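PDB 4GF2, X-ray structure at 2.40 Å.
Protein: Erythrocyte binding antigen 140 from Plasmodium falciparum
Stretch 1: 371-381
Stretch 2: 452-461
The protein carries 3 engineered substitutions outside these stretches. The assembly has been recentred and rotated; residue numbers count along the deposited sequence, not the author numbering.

Stretch 1, residues 371-381: ASIYEAQLLKY
Stretch 2 (452-461) NVWKVMSAVL

Two helices running in broadly the same direction can pack closely where one of them presents a small residue, and this contact in erythrocyte binding antigen 140 is a compact example. At its centre lies Ala-376, whose CA is 5.2 Å from the CA of Met-457. Its CA-to-CB bond points toward the second stretch, and the methyl group is short enough to rest against backbone as well as side chain: Ala-376 CB lies 3.6 Å from Met-457 O, 4.2 Å from Met-457 CB and 4.0 Å from Val-460 CG1.

The frame around this point is regular. Residues 371-381 are helical throughout, within a helix that extends beyond both ends, with phi/psi near -60/-45 and i to i+4 hydrogen bonds such as Lys-380 N to Ala-376 O at 2.8 Å. Residues 452-457 continue an earlier helix. The two axes approach to 8.6 Å, with 33° between their N-to-C directions and a signed crossing angle of -33°. Beyond Met-457 (-75/-33) the backbone passes through Ser-458 (-77/-8), Ala-459 (-69/-19) and Val-460 (-90/4), then opens at Leu-461 (-106/139). The bond from Ala-459 N to Val-456 O is weak at 3.5 Å, while Leu-461 N reaches Ser-458 O at 3.2 Å.

Apolar side chains extend the centre in both directions along the first helix. Toward its N-terminal end, Ile-373 (chi1 m, chi2 t) lays CG1 3.6 Å from Val-456 CB; the CA-to-CB bond of Val-456 (chi1 m) points toward the first helix. Met-457 leaves its backbone sideways and, with chi values m, t and p, runs along the partner surface, placing CG 3.4 Å from Ser-372 O and CE 4.3 Å from Glu-375 CG. Toward the C-terminal end, Val-460 (chi1 -55°, m) has the largest area covered by the opposite stretch. Its CG2 is 3.9 Å from Ala-376 O, and its CG1 is 4.3 Å from Gln-377 CG, although the CA-to-CB bond of Gln-377 points away. The CA atoms of Gln-377 and Val-460 are 6.5 Å apart.

Polar side-chain groups lie toward the ends of the contact. The CA-to-CB bond of Ser-372 (chi1 m) points toward the second stretch, and OG sits 3.5 Å from Val-453 CG1 (chi1 t). This is a van der Waals contact, and the hydroxyl finds its hydrogen bonding elsewhere in the structure.

At the other end, Lys-380 supplies the one hydrogen bond between the stretches. Its chi1 to chi4 run t, p, t, m, carrying NZ to 2.7 Å from Val-460 O, with NZ as donor. The same side chain also packs near its base, where Lys-380 CB is 4.1 Å from Val-460 CB. The base of the lysine side chain thus touches the valine side chain, while its ammonium group reaches the same residue's carbonyl oxygen. The whole contact buries 455 Å², counting both sides, and illustrates how an apolar centre can carry a single hydrogen bond at one edge, from a lysine whose NZ also bonds elsewhere in the structure.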

ATOM      1  N   ALA A 371     -13.154  -5.149  -2.961  1.00 38.72           N
ATOM      2  CA  ALA A 371     -14.564  -4.970  -3.265  1.00 36.64           C
ATOM      3  C   ALA A 371     -14.836  -5.281  -4.736  1.00 37.86           C
ATOM      4  O   ALA A 371     -15.825  -5.937  -5.068  1.00 39.39           O
ATOM      5  CB  ALA A 371     -14.993  -3.555  -2.931  1.00 34.75           C
ATOM      6  N   SER A 372     -13.955  -4.812  -5.611  1.00 38.16           N
ATOM      7  CA  SER A 372     -14.117  -5.009  -7.048  1.00 40.41           C
ATOM      8  C   SER A 372     -14.092  -6.490  -7.406  1.00 42.06           C
ATOM      9  O   SER A 372     -14.878  -6.958  -8.238  1.00 45.19           O
ATOM     10  CB  SER A 372     -13.011  -4.282  -7.811  1.00 43.40           C
ATOM     11  OG  SER A 372     -13.077  -2.882  -7.600  1.00 43.32           O
ATOM     12  N   ILE A 373     -13.184  -7.227  -6.777  1.00 40.83           N
ATOM     13  CA  ILE A 373     -13.062  -8.652  -7.044  1.00 41.35           C
ATOM     14  C   ILE A 373     -14.321  -9.404  -6.610  1.00 42.87           C
ATOM     15  O   ILE A 373     -14.901 -10.156  -7.392  1.00 46.25           O
ATOM     16  CB  ILE A 373     -11.809  -9.238  -6.368  1.00 39.04           C
ATOM     17  CG1 ILE A 373     -10.563  -8.794  -7.135  1.00 38.84           C
ATOM     18  CG2 ILE A 373     -11.869 -10.759  -6.328  1.00 40.69           C
ATOM     19  CD1 ILE A 373      -9.261  -9.107  -6.442  1.00 39.10           C
ATOM     20  N   TYR A 374     -14.756  -9.188  -5.374  1.00 40.81           N
ATOM     21  CA  TYR A 374     -15.931  -9.883  -4.862  1.00 40.31           C
ATOM     22  C   TYR A 374     -17.187  -9.505  -5.637  1.00 43.34           C
ATOM     23  O   TYR A 374     -18.014 -10.362  -5.936  1.00 47.18           O
ATOM     24  CB  TYR A 374     -16.111  -9.624  -3.365  1.00 36.10           C
ATOM     25  CG  TYR A 374     -14.997 -10.224  -2.542  1.00 36.64           C
ATOM     26  CD1 TYR A 374     -14.764 -11.591  -2.556  1.00 39.37           C
ATOM     27  CD2 TYR A 374     -14.169  -9.424  -1.765  1.00 36.62           C
ATOM     28  CE1 TYR A 374     -13.742 -12.150  -1.814  1.00 42.79           C
ATOM     29  CE2 TYR A 374     -13.139  -9.972  -1.024  1.00 40.27           C
ATOM     30  CZ  TYR A 374     -12.932 -11.336  -1.055  1.00 44.15           C
ATOM     31  OH  TYR A 374     -11.913 -11.883  -0.314  1.00 48.44           O
ATOM     32  N   GLU A 375     -17.329  -8.230  -5.976  1.00 41.38           N
ATOM     33  CA  GLU A 375     -18.464  -7.811  -6.785  1.00 39.74           C
ATOM     34  C   GLU A 375     -18.486  -8.620  -8.078  1.00 41.95           C
ATOM     35  O   GLU A 375     -19.529  -9.130  -8.483  1.00 41.34           O
ATOM     36  CB  GLU A 375     -18.395  -6.317  -7.096  1.00 37.19           C
ATOM     37  CG  GLU A 375     -19.508  -5.817  -8.009  1.00 38.37           C
ATOM     38  CD  GLU A 375     -20.887  -5.945  -7.388  1.00 40.60           C
ATOM     39  OE1 GLU A 375     -20.978  -6.286  -6.189  1.00 43.26           O
ATOM     40  OE2 GLU A 375     -21.886  -5.694  -8.097  1.00 41.45           O
ATOM     41  N   ALA A 376     -17.326  -8.754  -8.713  1.00 44.25           N
ATOM     42  CA  ALA A 376     -17.236  -9.488  -9.971  1.00 47.78           C
ATOM     43  C   ALA A 376     -17.603 -10.949  -9.764  1.00 49.23           C
ATOM     44  O   ALA A 376     -18.415 -11.503 -10.503  1.00 50.75           O
ATOM     45  CB  ALA A 376     -15.842  -9.371 -10.561  1.00 49.58           C
ATOM     46  N   GLN A 377     -17.006 -11.570  -8.754  1.00 48.63           N
ATOM     47  CA  GLN A 377     -17.272 -12.974  -8.472  1.00 50.59           C
ATOM     48  C   GLN A 377     -18.749 -13.193  -8.162  1.00 48.16           C
ATOM     49  O   GLN A 377     -19.373 -14.103  -8.702  1.00 48.98           O
ATOM     50  CB  GLN A 377     -16.426 -13.459  -7.298  1.00 51.10           C
ATOM     51  CG  GLN A 377     -14.965 -13.697  -7.622  1.00 52.06           C
ATOM     52  CD  GLN A 377     -14.185 -14.153  -6.404  1.00 49.77           C
ATOM     53  OE1 GLN A 377     -14.426 -13.680  -5.294  1.00 46.34           O
ATOM     54  NE2 GLN A 377     -13.259 -15.086  -6.602  1.00 52.21           N
ATOM     55  N   LEU A 378     -19.300 -12.358  -7.287  1.00 44.96           N
ATOM     56  CA  LEU A 378     -20.698 -12.476  -6.893  1.00 45.99           C
ATOM     57  C   LEU A 378     -21.628 -12.327  -8.085  1.00 47.17           C
ATOM     58  O   LEU A 378     -22.601 -13.069  -8.218  1.00 48.26           O
ATOM     59  CB  LEU A 378     -21.045 -11.433  -5.843  1.00 45.48           C
ATOM     60  CG  LEU A 378     -20.351 -11.643  -4.507  1.00 47.59           C
ATOM     61  CD1 LEU A 378     -20.622 -10.473  -3.591  1.00 48.15           C
ATOM     62  CD2 LEU A 378     -20.821 -12.934  -3.885  1.00 49.03           C
ATOM     63  N   LEU A 379     -21.328 -11.359  -8.944  1.00 47.94           N
ATOM     64  CA  LEU A 379     -22.092 -11.164 -10.166  1.00 52.15           C
ATOM     65  C   LEU A 379     -21.963 -12.386 -11.063  1.00 58.86           C
ATOM     66  O   LEU A 379     -22.957 -12.909 -11.562  1.00 64.14           O
ATOM     67  CB  LEU A 379     -21.613  -9.917 -10.909  1.00 50.58           C
ATOM     68  CG  LEU A 379     -22.000  -8.576 -10.281  1.00 47.17           C
ATOM     69  CD1 LEU A 379     -21.323  -7.439 -11.021  1.00 47.95           C
ATOM     70  CD2 LEU A 379     -23.510  -8.387 -10.279  1.00 46.54           C
ATOM     71  N   LYS A 380     -20.731 -12.841 -11.262  1.00 58.44           N
ATOM     72  CA  LYS A 380     -20.483 -14.013 -12.090  1.00 59.67           C
ATOM     73  C   LYS A 380     -21.275 -15.204 -11.570  1.00 60.50           C
ATOM     74  O   LYS A 380     -21.825 -15.980 -12.349  1.00 63.30           O
ATOM     75  CB  LYS A 380     -18.992 -14.350 -12.115  1.00 58.77           C
ATOM     76  CG  LYS A 380     -18.654 -15.631 -12.868  1.00 61.72           C
ATOM     77  CD  LYS A 380     -19.153 -15.592 -14.303  1.00 63.31           C
ATOM     78  CE  LYS A 380     -18.753 -16.843 -15.074  1.00 66.56           C
ATOM     79  NZ  LYS A 380     -17.281 -16.933 -15.275  1.00 66.15           N
ATOM     80  N   TYR A 381     -21.334 -15.339 -10.249  1.00 59.21           N
ATOM     81  CA  TYR A 381     -22.033 -16.458  -9.634  1.00 63.54           C
ATOM     82  C   TYR A 381     -23.541 -16.348  -9.841  1.00 66.91           C
ATOM     83  O   TYR A 381     -24.222 -17.350 -10.060  1.00 74.48           O
ATOM     84  CB  TYR A 381     -21.717 -16.531  -8.141  1.00 63.48           C
ATOM     85  CG  TYR A 381     -22.396 -17.687  -7.444  1.00 68.64           C
ATOM     86  CD1 TYR A 381     -21.885 -18.976  -7.536  1.00 73.39           C
ATOM     87  CD2 TYR A 381     -23.551 -17.493  -6.699  1.00 69.36           C
ATOM     88  CE1 TYR A 381     -22.504 -20.037  -6.903  1.00 76.39           C
ATOM     89  CE2 TYR A 381     -24.176 -18.547  -6.063  1.00 72.49           C
ATOM     90  CZ  TYR A 381     -23.650 -19.817  -6.168  1.00 75.44           C
ATOM     91  OH  TYR A 381     -24.270 -20.869  -5.535  1.00 78.00           O
ATOM     92  N   ASN A 452      -6.322  -1.165 -13.247  1.00 57.06           N
ATOM     93  CA  ASN A 452      -6.206  -2.335 -12.387  1.00 55.95           C
ATOM     94  C   ASN A 452      -7.568  -2.811 -11.888  1.00 50.16           C
ATOM     95  O   ASN A 452      -7.809  -4.011 -11.765  1.00 49.65           O
ATOM     96  CB  ASN A 452      -5.292  -2.039 -11.197  1.00 58.13           C
ATOM     97  CG  ASN A 452      -3.823  -2.158 -11.548  1.00 64.46           C
ATOM     98  OD1 ASN A 452      -3.437  -2.962 -12.396  1.00 67.35           O
ATOM     99  ND2 ASN A 452      -2.992  -1.357 -10.890  1.00 66.33           N
ATOM    100  N   VAL A 453      -8.460  -1.870 -11.603  1.00 47.00           N
ATOM    101  CA  VAL A 453      -9.790  -2.226 -11.139  1.00 45.24           C
ATOM    102  C   VAL A 453     -10.477  -3.069 -12.206  1.00 48.07           C
ATOM    103  O   VAL A 453     -11.080  -4.098 -11.907  1.00 48.98           O
ATOM    104  CB  VAL A 453     -10.641  -0.980 -10.829  1.00 43.52           C
ATOM    105  CG1 VAL A 453     -12.088  -1.374 -10.558  1.00 40.83           C
ATOM    106  CG2 VAL A 453     -10.062  -0.225  -9.644  1.00 43.34           C
ATOM    107  N   TRP A 454     -10.376  -2.638 -13.458  1.00 49.75           N
ATOM    108  CA  TRP A 454     -10.990  -3.387 -14.543  1.00 50.71           C
ATOM    109  C   TRP A 454     -10.297  -4.729 -14.753  1.00 52.25           C
ATOM    110  O   TRP A 454     -10.942  -5.721 -15.089  1.00 53.17           O
ATOM    111  CB  TRP A 454     -10.972  -2.598 -15.849  1.00 52.24           C
ATOM    112  CG  TRP A 454     -11.523  -3.410 -16.967  1.00 54.24           C
ATOM    113  CD1 TRP A 454     -10.838  -3.929 -18.022  1.00 55.74           C
ATOM    114  CD2 TRP A 454     -12.881  -3.836 -17.119  1.00 52.52           C
ATOM    115  NE1 TRP A 454     -11.689  -4.640 -18.832  1.00 57.96           N
ATOM    116  CE2 TRP A 454     -12.949  -4.596 -18.299  1.00 54.96           C
ATOM    117  CE3 TRP A 454     -14.047  -3.641 -16.375  1.00 48.25           C
ATOM    118  CZ2 TRP A 454     -14.135  -5.161 -18.753  1.00 55.93           C
ATOM    119  CZ3 TRP A 454     -15.222  -4.201 -16.826  1.00 49.40           C
ATOM    120  CH2 TRP A 454     -15.259  -4.952 -18.004  1.00 53.18           C
ATOM    121  N   LYS A 455      -8.981  -4.753 -14.565  1.00 52.79           N
ATOM    122  CA  LYS A 455      -8.214  -5.984 -14.723  1.00 55.81           C
ATOM    123  C   LYS A 455      -8.742  -7.088 -13.817  1.00 53.06           C
ATOM    124  O   LYS A 455      -8.949  -8.216 -14.264  1.00 54.19           O
ATOM    125  CB  LYS A 455      -6.731  -5.743 -14.430  1.00 59.36           C
ATOM    126  CG  LYS A 455      -5.935  -5.241 -15.623  1.00 65.34           C
ATOM    127  CD  LYS A 455      -4.471  -5.020 -15.272  1.00 68.77           C
ATOM    128  CE  LYS A 455      -3.669  -4.615 -16.497  1.00 75.57           C
ATOM    129  NZ  LYS A 455      -2.241  -4.353 -16.176  1.00 79.03           N
ATOM    130  N   VAL A 456      -8.961  -6.768 -12.543  1.00 51.37           N
ATOM    131  CA  VAL A 456      -9.384  -7.783 -11.584  1.00 53.11           C
ATOM    132  C   VAL A 456     -10.843  -8.180 -11.791  1.00 55.85           C
ATOM    133  O   VAL A 456     -11.208  -9.335 -11.579  1.00 61.98           O
ATOM    134  CB  VAL A 456      -9.159  -7.342 -10.110  1.00 49.23           C
ATOM    135  CG1 VAL A 456      -7.691  -7.034  -9.863  1.00 49.66           C
ATOM    136  CG2 VAL A 456     -10.023  -6.149  -9.754  1.00 46.74           C
ATOM    137  N   MET A 457     -11.675  -7.233 -12.214  1.00 50.87           N
ATOM    138  CA  MET A 457     -13.089  -7.523 -12.432  1.00 47.51           C
ATOM    139  C   MET A 457     -13.290  -8.323 -13.708  1.00 52.11           C
ATOM    140  O   MET A 457     -14.193  -9.152 -13.791  1.00 54.28           O
ATOM    141  CB  MET A 457     -13.905  -6.231 -12.504  1.00 43.02           C
ATOM    142  CG  MET A 457     -13.983  -5.467 -11.191  1.00 38.89           C
ATOM    143  SD  MET A 457     -15.142  -4.087 -11.284  1.00 44.86           S
ATOM    144  CE  MET A 457     -16.711  -4.942 -11.203  1.00 52.73           C
ATOM    145  N   SER A 458     -12.443  -8.075 -14.702  1.00 54.61           N
ATOM    146  CA  SER A 458     -12.566  -8.730 -15.994  1.00 60.62           C
ATOM    147  C   SER A 458     -12.053 -10.164 -15.947  1.00 60.60           C
ATOM    148  O   SER A 458     -12.208 -10.920 -16.911  1.00 63.59           O
ATOM    149  CB  SER A 458     -11.799  -7.945 -17.060  1.00 67.68           C
ATOM    150  OG  SER A 458     -10.414  -7.887 -16.764  1.00 71.04           O
ATOM    151  N   ALA A 459     -11.448 -10.535 -14.824  1.00 57.92           N
ATOM    152  CA  ALA A 459     -10.852 -11.858 -14.676  1.00 59.53           C
ATOM    153  C   ALA A 459     -11.898 -12.966 -14.619  1.00 59.81           C
ATOM    154  O   ALA A 459     -11.583 -14.133 -14.845  1.00 62.89           O
ATOM    155  CB  ALA A 459      -9.986 -11.900 -13.433  1.00 56.86           C
ATOM    156  N   VAL A 460     -13.141 -12.605 -14.316  1.00 57.61           N
ATOM    157  CA  VAL A 460     -14.202 -13.602 -14.195  1.00 59.99           C
ATOM    158  C   VAL A 460     -14.931 -13.857 -15.515  1.00 64.19           C
ATOM    159  O   VAL A 460     -15.893 -14.626 -15.555  1.00 67.43           O
ATOM    160  CB  VAL A 460     -15.236 -13.197 -13.131  1.00 57.15           C
ATOM    161  CG1 VAL A 460     -14.547 -12.932 -11.802  1.00 54.05           C
ATOM    162  CG2 VAL A 460     -16.027 -11.977 -13.585  1.00 56.54           C
ATOM    163  N   LEU A 461     -14.468 -13.228 -16.591  1.00 64.39           N
ATOM    164  CA  LEU A 461     -15.113 -13.365 -17.895  1.00 66.89           C
ATOM    165  C   LEU A 461     -14.314 -14.250 -18.851  1.00 73.61           C
ATOM    166  O   LEU A 461     -13.088 -14.163 -18.913  1.00 74.22           O
ATOM    167  CB  LEU A 461     -15.290 -11.989 -18.536  1.00 65.59           C
ATOM    168  CG  LEU A 461     -16.126 -10.976 -17.756  1.00 62.42           C
ATOM    169  CD1 LEU A 461     -15.946  -9.590 -18.348  1.00 63.96           C
ATOM    170  CD2 LEU A 461     -17.593 -11.372 -17.756  1.00 62.49           C
TER